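Local atomic coordinates of type II 3-hydroxyacyl-CoA dehydrogenase (Thermus thermophilus, PDB entry 1UAY), a protein that probably catalyses the NAD-dependent oxidation of 3-hydroxyacyl-CoA to 3-ketoacyl-CoA in fatty acid beta-oxidation, as a member of the short-chain dehydrogenase family. Residues A17-L22 with E39-V44; R25-V30 with L67-S72; L218-L221 with M225-G228. All coordinates share one frame; numbering follows the deposited sequence.

Contact 1: A17-L22 with E39-V44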
ATOM      1  N   ALA A  17      13.299  21.951  13.145  1.00  7.30           N
ATOM      2  CA  ALA A  17      14.378  20.992  13.344  1.00  7.20           C
ATOM      3  C   ALA A  17      15.151  20.760  12.047  1.00  6.90           C
ATOM      4  O   ALA A  17      16.381  20.714  12.045  1.00  8.41           O
ATOM      5  CB  ALA A  17      13.823  19.677  13.871  1.00  7.98           C
ATOM      6  N   ALA A  18      14.432  20.616  10.939  1.00  7.38           N
ATOM      7  CA  ALA A  18      15.088  20.402   9.655  1.00  7.80           C
ATOM      8  C   ALA A  18      15.953  21.607   9.291  1.00  7.80           C
ATOM      9  O   ALA A  18      17.086  21.452   8.837  1.00  7.89           O
ATOM     10  CB  ALA A  18      14.049  20.152   8.574  1.00  8.71           C
ATOM     11  N   ALA A  19      15.418  22.808   9.495  1.00  7.62           N
ATOM     12  CA  ALA A  19      16.158  24.025   9.183  1.00  8.23           C
ATOM     13  C   ALA A  19      17.451  24.122   9.990  1.00  8.54           C
ATOM     14  O   ALA A  19      18.506  24.430   9.443  1.00  7.88           O
ATOM     15  CB  ALA A  19      15.284  25.245   9.441  1.00  7.62           C
ATOM     16  N   LEU A  20      17.367  23.852  11.290  1.00  8.35           N
ATOM     17  CA  LEU A  20      18.544  23.910  12.152  1.00  9.02           C
ATOM     18  C   LEU A  20      19.568  22.841  11.773  1.00  8.46           C
ATOM     19  O   LEU A  20      20.770  23.098  11.784  1.00  9.87           O
ATOM     20  CB  LEU A  20      18.134  23.754  13.621  1.00 10.01           C
ATOM     21  CG  LEU A  20      17.343  24.931  14.207  1.00  9.65           C
ATOM     22  CD1 LEU A  20      16.847  24.583  15.603  1.00 11.83           C
ATOM     23  CD2 LEU A  20      18.227  26.169  14.242  1.00 12.36           C
ATOM     24  N   ALA A  21      19.097  21.647  11.430  1.00  8.05           N
ATOM     25  CA  ALA A  21      20.000  20.567  11.042  1.00  8.35           C
ATOM     26  C   ALA A  21      20.708  20.906   9.733  1.00  8.17           C
ATOM     27  O   ALA A  21      21.898  20.637   9.571  1.00 10.40           O
ATOM     28  CB  ALA A  21      19.230  19.266  10.899  1.00  9.84           C
ATOM     29  N   LEU A  22      19.974  21.496   8.796  1.00  8.15           N
ATOM     30  CA  LEU A  22      20.562  21.870   7.516  1.00  7.69           C
ATOM     31  C   LEU A  22      21.592  22.977   7.711  1.00  8.91           C
ATOM     32  O   LEU A  22      22.641  22.982   7.065  1.00  9.17           O
ATOM     33  CB  LEU A  22      19.465  22.320   6.548  1.00  7.72           C
ATOM     34  CG  LEU A  22      18.576  21.187   6.025  1.00  7.82           C
ATOM     35  CD1 LEU A  22      17.343  21.763   5.352  1.00  9.16           C
ATOM     36  CD2 LEU A  22      19.370  20.314   5.061  1.00 10.23           C
ATOM     37  N   GLU A  39      16.156  32.052  15.668  1.00 13.02           N
ATOM     38  CA  GLU A  39      17.317  31.211  15.394  1.00 12.02           C
ATOM     39  C   GLU A  39      18.216  31.904  14.373  1.00 11.89           C
ATOM     40  O   GLU A  39      17.839  32.924  13.792  1.00 12.79           O
ATOM     41  CB  GLU A  39      16.875  29.853  14.844  1.00 11.77           C
ATOM     42  CG  GLU A  39      16.042  29.011  15.802  1.00 14.80           C
ATOM     43  CD  GLU A  39      16.786  28.648  17.078  1.00 16.45           C
ATOM     44  OE1 GLU A  39      18.014  28.430  17.018  1.00 18.10           O
ATOM     45  OE2 GLU A  39      16.137  28.563  18.142  1.00 20.79           O
ATOM     46  N   ASP A  40      19.406  31.355  14.163  1.00 13.27           N
ATOM     47  CA  ASP A  40      20.341  31.916  13.196  1.00 14.48           C
ATOM     48  C   ASP A  40      19.969  31.380  11.818  1.00 14.27           C
ATOM     49  O   ASP A  40      20.685  30.572  11.227  1.00 15.68           O
ATOM     50  CB  ASP A  40      21.777  31.531  13.563  1.00 17.96           C
ATOM     51  CG  ASP A  40      22.803  32.132  12.620  1.00 21.11           C
ATOM     52  OD1 ASP A  40      22.520  33.194  12.024  1.00 23.93           O
ATOM     53  OD2 ASP A  40      23.899  31.548  12.489  1.00 25.11           O
ATOM     54  N   LEU A  41      18.824  31.840  11.327  1.00 12.60           N
ATOM     55  CA  LEU A  41      18.293  31.442  10.031  1.00 12.15           C
ATOM     56  C   LEU A  41      17.740  32.683   9.347  1.00 12.02           C
ATOM     57  O   LEU A  41      17.498  33.703   9.994  1.00 12.82           O
ATOM     58  CB  LEU A  41      17.153  30.432  10.211  1.00 11.97           C
ATOM     59  CG  LEU A  41      17.447  29.125  10.952  1.00 10.63           C
ATOM     60  CD1 LEU A  41      16.138  28.435  11.317  1.00 10.96           C
ATOM     61  CD2 LEU A  41      18.311  28.220  10.085  1.00 11.86           C
ATOM     62  N   ILE A  42      17.546  32.594   8.037  1.00 10.54           N
ATOM     63  CA  ILE A  42      16.987  33.700   7.276  1.00 11.04           C
ATOM     64  C   ILE A  42      15.485  33.459   7.232  1.00 11.73           C
ATOM     65  O   ILE A  42      15.029  32.443   6.711  1.00 11.95           O
ATOM     66  CB  ILE A  42      17.548  33.729   5.846  1.00 11.47           C
ATOM     67  CG1 ILE A  42      19.058  33.969   5.893  1.00 12.17           C
ATOM     68  CG2 ILE A  42      16.854  34.816   5.033  1.00 11.94           C
ATOM     69  CD1 ILE A  42      19.757  33.736   4.571  1.00 12.74           C
ATOM     70  N   TYR A  43      14.718  34.387   7.792  1.00 10.92           N
ATOM     71  CA  TYR A  43      13.270  34.247   7.835  1.00 10.15           C
ATOM     72  C   TYR A  43      12.533  35.089   6.813  1.00 10.70           C
ATOM     73  O   TYR A  43      12.679  36.312   6.772  1.00 11.84           O
ATOM     74  CB  TYR A  43      12.745  34.614   9.226  1.00 10.25           C
ATOM     75  CG  TYR A  43      13.129  33.646  10.319  1.00  9.83           C
ATOM     76  CD1 TYR A  43      12.422  32.457  10.512  1.00  8.98           C
ATOM     77  CD2 TYR A  43      14.207  33.918  11.161  1.00 10.50           C
ATOM     78  CE1 TYR A  43      12.778  31.563  11.521  1.00 10.02           C
ATOM     79  CE2 TYR A  43      14.570  33.031  12.172  1.00 10.18           C
ATOM     80  CZ  TYR A  43      13.853  31.857  12.345  1.00  9.51           C
ATOM     81  OH  TYR A  43      14.215  30.988  13.346  1.00 10.44           O
ATOM     82  N   VAL A  44      11.745  34.418   5.980  1.00  9.36           N
ATOM     83  CA  VAL A  44      10.920  35.088   4.996  1.00  9.62           C
ATOM     84  C   VAL A  44       9.505  34.800   5.477  1.00 10.15           C
ATOM     85  O   VAL A  44       9.082  33.643   5.549  1.00  9.38           O
ATOM     86  CB  VAL A  44      11.118  34.511   3.576  1.00  9.24           C
ATOM     87  CG1 VAL A  44      10.137  35.162   2.611  1.00 10.31           C
ATOM     88  CG2 VAL A  44      12.540  34.767   3.107  1.00  8.87           C
TER

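Contact 2: R25-V30 with L67-S72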
ATOM      1  N   ARG A  25      24.687  21.581   8.975  1.00 13.04           N
ATOM      2  CA  ARG A  25      25.323  20.798   7.919  1.00 14.26           C
ATOM      3  C   ARG A  25      26.085  21.685   6.939  1.00 14.11           C
ATOM      4  O   ARG A  25      26.885  21.192   6.144  1.00 15.84           O
ATOM      5  CB  ARG A  25      24.267  19.982   7.166  1.00 15.23           C
ATOM      6  CG  ARG A  25      24.811  19.109   6.040  1.00 18.87           C
ATOM      7  CD  ARG A  25      25.663  17.964   6.568  1.00 21.78           C
ATOM      8  NE  ARG A  25      26.145  17.101   5.493  1.00 23.52           N
ATOM      9  CZ  ARG A  25      27.020  17.479   4.565  1.00 25.12           C
ATOM     10  NH1 ARG A  25      27.515  18.710   4.577  1.00 25.50           N
ATOM     11  NH2 ARG A  25      27.397  16.627   3.620  1.00 26.08           N
ATOM     12  N   GLY A  26      25.831  22.990   6.988  1.00 12.87           N
ATOM     13  CA  GLY A  26      26.528  23.906   6.102  1.00 13.06           C
ATOM     14  C   GLY A  26      25.677  24.609   5.059  1.00 11.39           C
ATOM     15  O   GLY A  26      26.190  25.407   4.276  1.00 13.13           O
ATOM     16  N   TYR A  27      24.381  24.320   5.029  1.00 10.25           N
ATOM     17  CA  TYR A  27      23.500  24.966   4.063  1.00 10.28           C
ATOM     18  C   TYR A  27      23.173  26.394   4.477  1.00 10.53           C
ATOM     19  O   TYR A  27      23.146  26.713   5.666  1.00 10.68           O
ATOM     20  CB  TYR A  27      22.170  24.209   3.932  1.00  9.59           C
ATOM     21  CG  TYR A  27      22.232  22.912   3.161  1.00  8.81           C
ATOM     22  CD1 TYR A  27      22.614  21.725   3.782  1.00  9.06           C
ATOM     23  CD2 TYR A  27      21.899  22.873   1.808  1.00  9.73           C
ATOM     24  CE1 TYR A  27      22.662  20.524   3.069  1.00  9.46           C
ATOM     25  CE2 TYR A  27      21.945  21.685   1.091  1.00  9.98           C
ATOM     26  CZ  TYR A  27      22.325  20.514   1.724  1.00  9.89           C
ATOM     27  OH  TYR A  27      22.363  19.336   1.012  1.00 11.76           O
ATOM     28  N   ARG A  28      22.943  27.246   3.483  1.00 10.36           N
ATOM     29  CA  ARG A  28      22.531  28.631   3.712  1.00 10.13           C
ATOM     30  C   ARG A  28      21.014  28.454   3.724  1.00  9.12           C
ATOM     31  O   ARG A  28      20.385  28.330   2.673  1.00  9.44           O
ATOM     32  CB  ARG A  28      22.958  29.515   2.540  1.00 12.42           C
ATOM     33  CG  ARG A  28      24.464  29.661   2.376  1.00 17.91           C
ATOM     34  CD  ARG A  28      25.048  30.573   3.441  1.00 23.51           C
ATOM     35  NE  ARG A  28      26.448  30.895   3.177  1.00 28.61           N
ATOM     36  CZ  ARG A  28      27.136  31.829   3.826  1.00 29.87           C
ATOM     37  NH1 ARG A  28      26.555  32.541   4.782  1.00 32.27           N
ATOM     38  NH2 ARG A  28      28.407  32.051   3.518  1.00 31.64           N
ATOM     39  N   VAL A  29      20.433  28.442   4.917  1.00  8.85           N
ATOM     40  CA  VAL A  29      19.007  28.183   5.079  1.00  8.80           C
ATOM     41  C   VAL A  29      18.038  29.353   5.136  1.00  8.47           C
ATOM     42  O   VAL A  29      18.223  30.304   5.898  1.00  9.17           O
ATOM     43  CB  VAL A  29      18.777  27.322   6.344  1.00  7.53           C
ATOM     44  CG1 VAL A  29      17.305  26.979   6.493  1.00  8.88           C
ATOM     45  CG2 VAL A  29      19.616  26.054   6.267  1.00  8.16           C
ATOM     46  N   VAL A  30      16.994  29.254   4.318  1.00  7.37           N
ATOM     47  CA  VAL A  30      15.932  30.243   4.277  1.00  7.78           C
ATOM     48  C   VAL A  30      14.663  29.544   4.741  1.00  6.89           C
ATOM     49  O   VAL A  30      14.334  28.453   4.268  1.00  8.11           O
ATOM     50  CB  VAL A  30      15.689  30.788   2.856  1.00  6.99           C
ATOM     51  CG1 VAL A  30      14.432  31.659   2.843  1.00  9.17           C
ATOM     52  CG2 VAL A  30      16.889  31.599   2.401  1.00  8.69           C
ATOM     53  N   LEU A  67      20.174  26.825  -4.919  1.00  8.60           N
ATOM     54  CA  LEU A  67      19.174  26.092  -4.144  1.00  7.45           C
ATOM     55  C   LEU A  67      19.213  24.597  -4.428  1.00  9.30           C
ATOM     56  O   LEU A  67      18.951  24.166  -5.549  1.00 10.33           O
ATOM     57  CB  LEU A  67      17.775  26.635  -4.445  1.00  8.31           C
ATOM     58  CG  LEU A  67      16.605  25.956  -3.730  1.00  7.04           C
ATOM     59  CD1 LEU A  67      16.781  26.068  -2.218  1.00  7.99           C
ATOM     60  CD2 LEU A  67      15.298  26.605  -4.167  1.00 10.44           C
ATOM     61  N   PHE A  68      19.522  23.811  -3.401  1.00  7.89           N
ATOM     62  CA  PHE A  68      19.618  22.365  -3.543  1.00  7.12           C
ATOM     63  C   PHE A  68      18.555  21.601  -2.758  1.00  7.72           C
ATOM     64  O   PHE A  68      17.914  20.695  -3.292  1.00  8.99           O
ATOM     65  CB  PHE A  68      21.005  21.892  -3.091  1.00  8.27           C
ATOM     66  CG  PHE A  68      21.243  20.422  -3.299  1.00 10.17           C
ATOM     67  CD1 PHE A  68      21.738  19.949  -4.507  1.00 10.24           C
ATOM     68  CD2 PHE A  68      20.950  19.508  -2.292  1.00 10.61           C
ATOM     69  CE1 PHE A  68      21.939  18.585  -4.713  1.00 11.02           C
ATOM     70  CE2 PHE A  68      21.145  18.140  -2.487  1.00 10.97           C
ATOM     71  CZ  PHE A  68      21.642  17.679  -3.701  1.00 11.32           C
ATOM     72  N   ALA A  69      18.366  21.965  -1.492  1.00  7.75           N
ATOM     73  CA  ALA A  69      17.408  21.270  -0.640  1.00  8.10           C
ATOM     74  C   ALA A  69      16.150  22.066  -0.364  1.00  7.88           C
ATOM     75  O   ALA A  69      16.210  23.217   0.067  1.00  7.68           O
ATOM     76  CB  ALA A  69      18.072  20.892   0.681  1.00  9.67           C
ATOM     77  N   VAL A  70      15.007  21.440  -0.616  1.00  7.47           N
ATOM     78  CA  VAL A  70      13.718  22.064  -0.370  1.00  7.42           C
ATOM     79  C   VAL A  70      12.939  21.111   0.522  1.00  7.40           C
ATOM     80  O   VAL A  70      12.768  19.935   0.192  1.00  8.01           O
ATOM     81  CB  VAL A  70      12.932  22.288  -1.680  1.00  7.32           C
ATOM     82  CG1 VAL A  70      11.592  22.942  -1.376  1.00  9.19           C
ATOM     83  CG2 VAL A  70      13.744  23.151  -2.631  1.00  9.89           C
ATOM     84  N   VAL A  71      12.489  21.617   1.663  1.00  6.43           N
ATOM     85  CA  VAL A  71      11.725  20.809   2.603  1.00  7.49           C
ATOM     86  C   VAL A  71      10.385  21.473   2.881  1.00  5.87           C
ATOM     87  O   VAL A  71      10.337  22.574   3.442  1.00  8.07           O
ATOM     88  CB  VAL A  71      12.477  20.654   3.944  1.00  6.91           C
ATOM     89  CG1 VAL A  71      11.681  19.763   4.887  1.00  9.64           C
ATOM     90  CG2 VAL A  71      13.866  20.081   3.704  1.00  9.81           C
ATOM     91  N   SER A  72       9.299  20.823   2.466  1.00  6.24           N
ATOM     92  CA  SER A  72       7.957  21.348   2.715  1.00  6.78           C
ATOM     93  C   SER A  72       7.452  20.754   4.018  1.00  6.59           C
ATOM     94  O   SER A  72       7.099  19.574   4.078  1.00  8.13           O
ATOM     95  CB  SER A  72       6.992  20.977   1.583  1.00  9.40           C
ATOM     96  OG  SER A  72       6.921  22.004   0.608  1.00 11.59           O
TER

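Contact 3: L218-L221 with M225-G228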
ATOM      1  N   LEU A 218      17.861  14.753   6.362  1.00  7.32           N
ATOM      2  CA  LEU A 218      19.252  14.876   5.941  1.00  8.11           C
ATOM      3  C   LEU A 218      19.764  13.593   5.283  1.00  7.63           C
ATOM      4  O   LEU A 218      20.555  13.611   4.347  1.00  8.91           O
ATOM      5  CB  LEU A 218      20.106  15.199   7.168  1.00  9.27           C
ATOM      6  CG  LEU A 218      20.405  16.693   7.282  1.00 11.70           C
ATOM      7  CD1 LEU A 218      19.148  17.504   7.595  1.00 14.10           C
ATOM      8  CD2 LEU A 218      21.409  17.018   8.389  1.00 15.94           C
ATOM      9  N   HIS A 219      19.314  12.425   5.734  1.00  7.06           N
ATOM     10  CA  HIS A 219      19.758  11.204   5.083  1.00  6.39           C
ATOM     11  C   HIS A 219      19.213  11.150   3.661  1.00  7.27           C
ATOM     12  O   HIS A 219      19.908  10.730   2.739  1.00  7.48           O
ATOM     13  CB  HIS A 219      19.306   9.950   5.827  1.00  7.41           C
ATOM     14  CG  HIS A 219      19.748   8.689   5.152  1.00  7.10           C
ATOM     15  ND1 HIS A 219      21.079   8.356   5.018  1.00  8.82           N
ATOM     16  CD2 HIS A 219      19.053   7.746   4.474  1.00  7.01           C
ATOM     17  CE1 HIS A 219      21.184   7.265   4.280  1.00  7.91           C
ATOM     18  NE2 HIS A 219      19.970   6.875   3.936  1.00  8.99           N
ATOM     19  N   ILE A 220      17.966  11.567   3.480  1.00  6.34           N
ATOM     20  CA  ILE A 220      17.375  11.566   2.148  1.00  7.84           C
ATOM     21  C   ILE A 220      18.234  12.427   1.221  1.00  7.10           C
ATOM     22  O   ILE A 220      18.520  12.043   0.088  1.00  7.63           O
ATOM     23  CB  ILE A 220      15.927  12.100   2.183  1.00  7.39           C
ATOM     24  CG1 ILE A 220      15.033  11.089   2.909  1.00  8.91           C
ATOM     25  CG2 ILE A 220      15.422  12.356   0.763  1.00  8.65           C
ATOM     26  CD1 ILE A 220      13.674  11.626   3.298  1.00  9.10           C
ATOM     27  N   LEU A 221      18.666  13.587   1.708  1.00  7.42           N
ATOM     28  CA  LEU A 221      19.496  14.466   0.891  1.00  8.05           C
ATOM     29  C   LEU A 221      20.823  13.816   0.505  1.00  8.86           C
ATOM     30  O   LEU A 221      21.347  14.064  -0.582  1.00 10.31           O
ATOM     31  CB  LEU A 221      19.771  15.777   1.633  1.00  8.79           C
ATOM     32  CG  LEU A 221      18.555  16.665   1.909  1.00 10.41           C
ATOM     33  CD1 LEU A 221      18.998  17.872   2.713  1.00 11.50           C
ATOM     34  CD2 LEU A 221      17.907  17.096   0.600  1.00 11.79           C
ATOM     35  N   MET A 225      19.773   7.207  -4.075  1.00  7.83           N
ATOM     36  CA  MET A 225      18.810   6.168  -4.420  1.00  6.77           C
ATOM     37  C   MET A 225      17.414   6.308  -3.813  1.00  8.10           C
ATOM     38  O   MET A 225      16.493   5.611  -4.232  1.00  8.30           O
ATOM     39  CB  MET A 225      19.386   4.786  -4.100  1.00  8.84           C
ATOM     40  CG  MET A 225      20.433   4.303  -5.098  1.00  9.64           C
ATOM     41  SD  MET A 225      19.818   4.102  -6.798  1.00 11.84           S
ATOM     42  CE  MET A 225      18.820   2.619  -6.628  1.00 13.87           C
ATOM     43  N   LEU A 226      17.245   7.193  -2.832  1.00  7.50           N
ATOM     44  CA  LEU A 226      15.919   7.401  -2.246  1.00  7.02           C
ATOM     45  C   LEU A 226      15.173   8.380  -3.151  1.00  6.25           C
ATOM     46  O   LEU A 226      15.524   9.554  -3.239  1.00  7.19           O
ATOM     47  CB  LEU A 226      16.029   7.967  -0.827  1.00  8.11           C
ATOM     48  CG  LEU A 226      16.419   6.957   0.253  1.00  9.19           C
ATOM     49  CD1 LEU A 226      16.714   7.685   1.558  1.00 10.44           C
ATOM     50  CD2 LEU A 226      15.290   5.946   0.441  1.00 10.63           C
ATOM     51  N   ASN A 227      14.138   7.897  -3.826  1.00  6.52           N
ATOM     52  CA  ASN A 227      13.405   8.743  -4.762  1.00  5.38           C
ATOM     53  C   ASN A 227      12.014   8.178  -5.043  1.00  5.97           C
ATOM     54  O   ASN A 227      11.812   6.976  -5.160  1.00  6.40           O
ATOM     55  CB  ASN A 227      14.223   8.835  -6.054  1.00  6.12           C
ATOM     56  CG  ASN A 227      13.758  10.009  -6.885  1.00  6.47           C
ATOM     57  OD1 ASN A 227      13.111  10.935  -6.401  1.00  6.70           O
ATOM     58  ND2 ASN A 227      14.181   9.993  -8.161  1.00  7.78           N
ATOM     59  N   GLY A 228      11.038   9.077  -5.168  1.00  5.44           N
ATOM     60  CA  GLY A 228       9.670   8.700  -5.485  1.00  6.37           C
ATOM     61  C   GLY A 228       9.016   7.795  -4.466  1.00  6.10           C
ATOM     62  O   GLY A 228       8.032   7.118  -4.770  1.00  8.72           O
TER

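Contact 1: A17-L22 with E39-V44
Leu20 and Glu39 meet with their side chains at about a right angle, the CD2 methyl of the leucine set against the bent chain of the glutamate. Leu20 CD2 is 3.6 Å from Glu39 OE1 and 3.9 Å from Glu39 CG, so one methyl touches both the aliphatic part of the chain and one carboxylate oxygen. The bend lies at chi2 of Glu39 (-62°), which folds the carboxylate back over that methyl, while its other oxygen, OE2, forms a salt bridge with Arg16, one helical turn before Leu20. Leu41 enters beside this pair and is directed at the helix: its CD1 lies 3.8 Å from Ala19 CB and 4.2 Å from Leu20 CD2, and its CD2 rests 3.8 Å from the carbonyl oxygen of Ala19. The helix 13-25 is the first crossover helix of the Rossmann fold. It packs here on the run into 42-45, the outermost strand of the parallel sheet within this chain, and a bound adenosine lies about 10 Å from the side chain of Ala19. On its sheet side Leu41 also touches Val29 and Val31. Within 39-44, Glu39 N donates to Tyr43 OH at 3.2 Å. Asp40, the centre of an inverse gamma turn, forms a salt bridge with Lys23 of the same helix.

Contact 2: R25-V30 with L67-S72
Tyr27 reaches across to Phe68 and Ala69 on one side of the parallel Rossmann sheet, spanning strand 4-8, which lies between strands 28-33 and 67-72. The nearest CA atoms, those of Tyr27 and Ala69, are 8.5 Å apart, and no hydrogen bond joins the two segments, so side chains alone bridge the gap. The apolar part is carried by one ring carbon: Tyr27 CE2 stands 4.0 Å from Ala69 CB and 4.1 Å from Phe68 CD2. Ala5 of the intervening strand touches both Tyr27 and Ala69, and Leu221 of helix 210-222 packs on the same two residues. Among the aromatic groups, Phe68 CD2 comes to the edge of the tyrosine ring, near its plane, and the two side chains are set obliquely to one another. With CG opposite its own backbone N (chi1 -176°), the phenylalanine brings its CD2 to the tyrosine hydroxyl. Arg3 adds a cation-pi interaction with Phe68 and a weak hydrogen bond between its NH1 and Tyr27 OH. The buried phenol oxygen also has the aromatic neighbour close by: Tyr27 OH lies 3.6 Å from Phe68 CD2 and 3.9 Å from Phe68 CE2.

Contact 3: L218-L221 with M225-G228
The imidazole of His219 is the flat group here: it stacks with the ring of His219 from a second subunit and is met obliquely by the CD1 methyl of Leu226. Leu226 CD1 lies 3.7 Å from His219 CD2 and 4.1 Å from His219 NE2, so it sits along the CD2-NE2 side of the ring. With CG opposite the backbone N (chi1 179°), His219 brings this side of its ring to the leucine although its CB does not head there. Leu226 CD1 also packs on the next residue of the helix, 4.0 Å from both CA and CG1 of Ile220. Both His219 and Ile220 cross Leu226 at about a right angle, and the one methyl, Leu226 CD1, touches both. Helix 210-222 precedes 230-233, the last strand of the parallel Rossmann sheet, and this contact turns the connecting loop back against the helix. Arg172 of strand 171-178 joins the two segments, its NH1 hydrogen-bonded to the carbonyl oxygens of both Ile220 and Leu226. Asn227 divides its amide between chains: OD1 accepts from the backbone N of Val173, while ND2 donates to the carbonyl oxygen of Phe203 in the second subunit, and Leu226 itself packs on Arg232 of that subunit.

From the N terminus, helix 13-25 opens contact 1, and segment 25-30, leading into strand 28-33, opens contact 2 before contact 1 closes at 39-44; contact 2 then closes at 67-72. The two therefore cross, and they share a sheet in which 42-45 and 28-33 are neighbours, joined where Ile42 N meets Val29 O at 3.2 Å. Contact 3 follows in series and closes a short loop of only a few residues, leading from helix 210-222 towards the last strand. That helix returns to the beginning of the chain: Leu221 touches Leu22 of contact 1 and Ala69 and Tyr27 of contact 2, while Leu218 packs on Ala21 and Leu22.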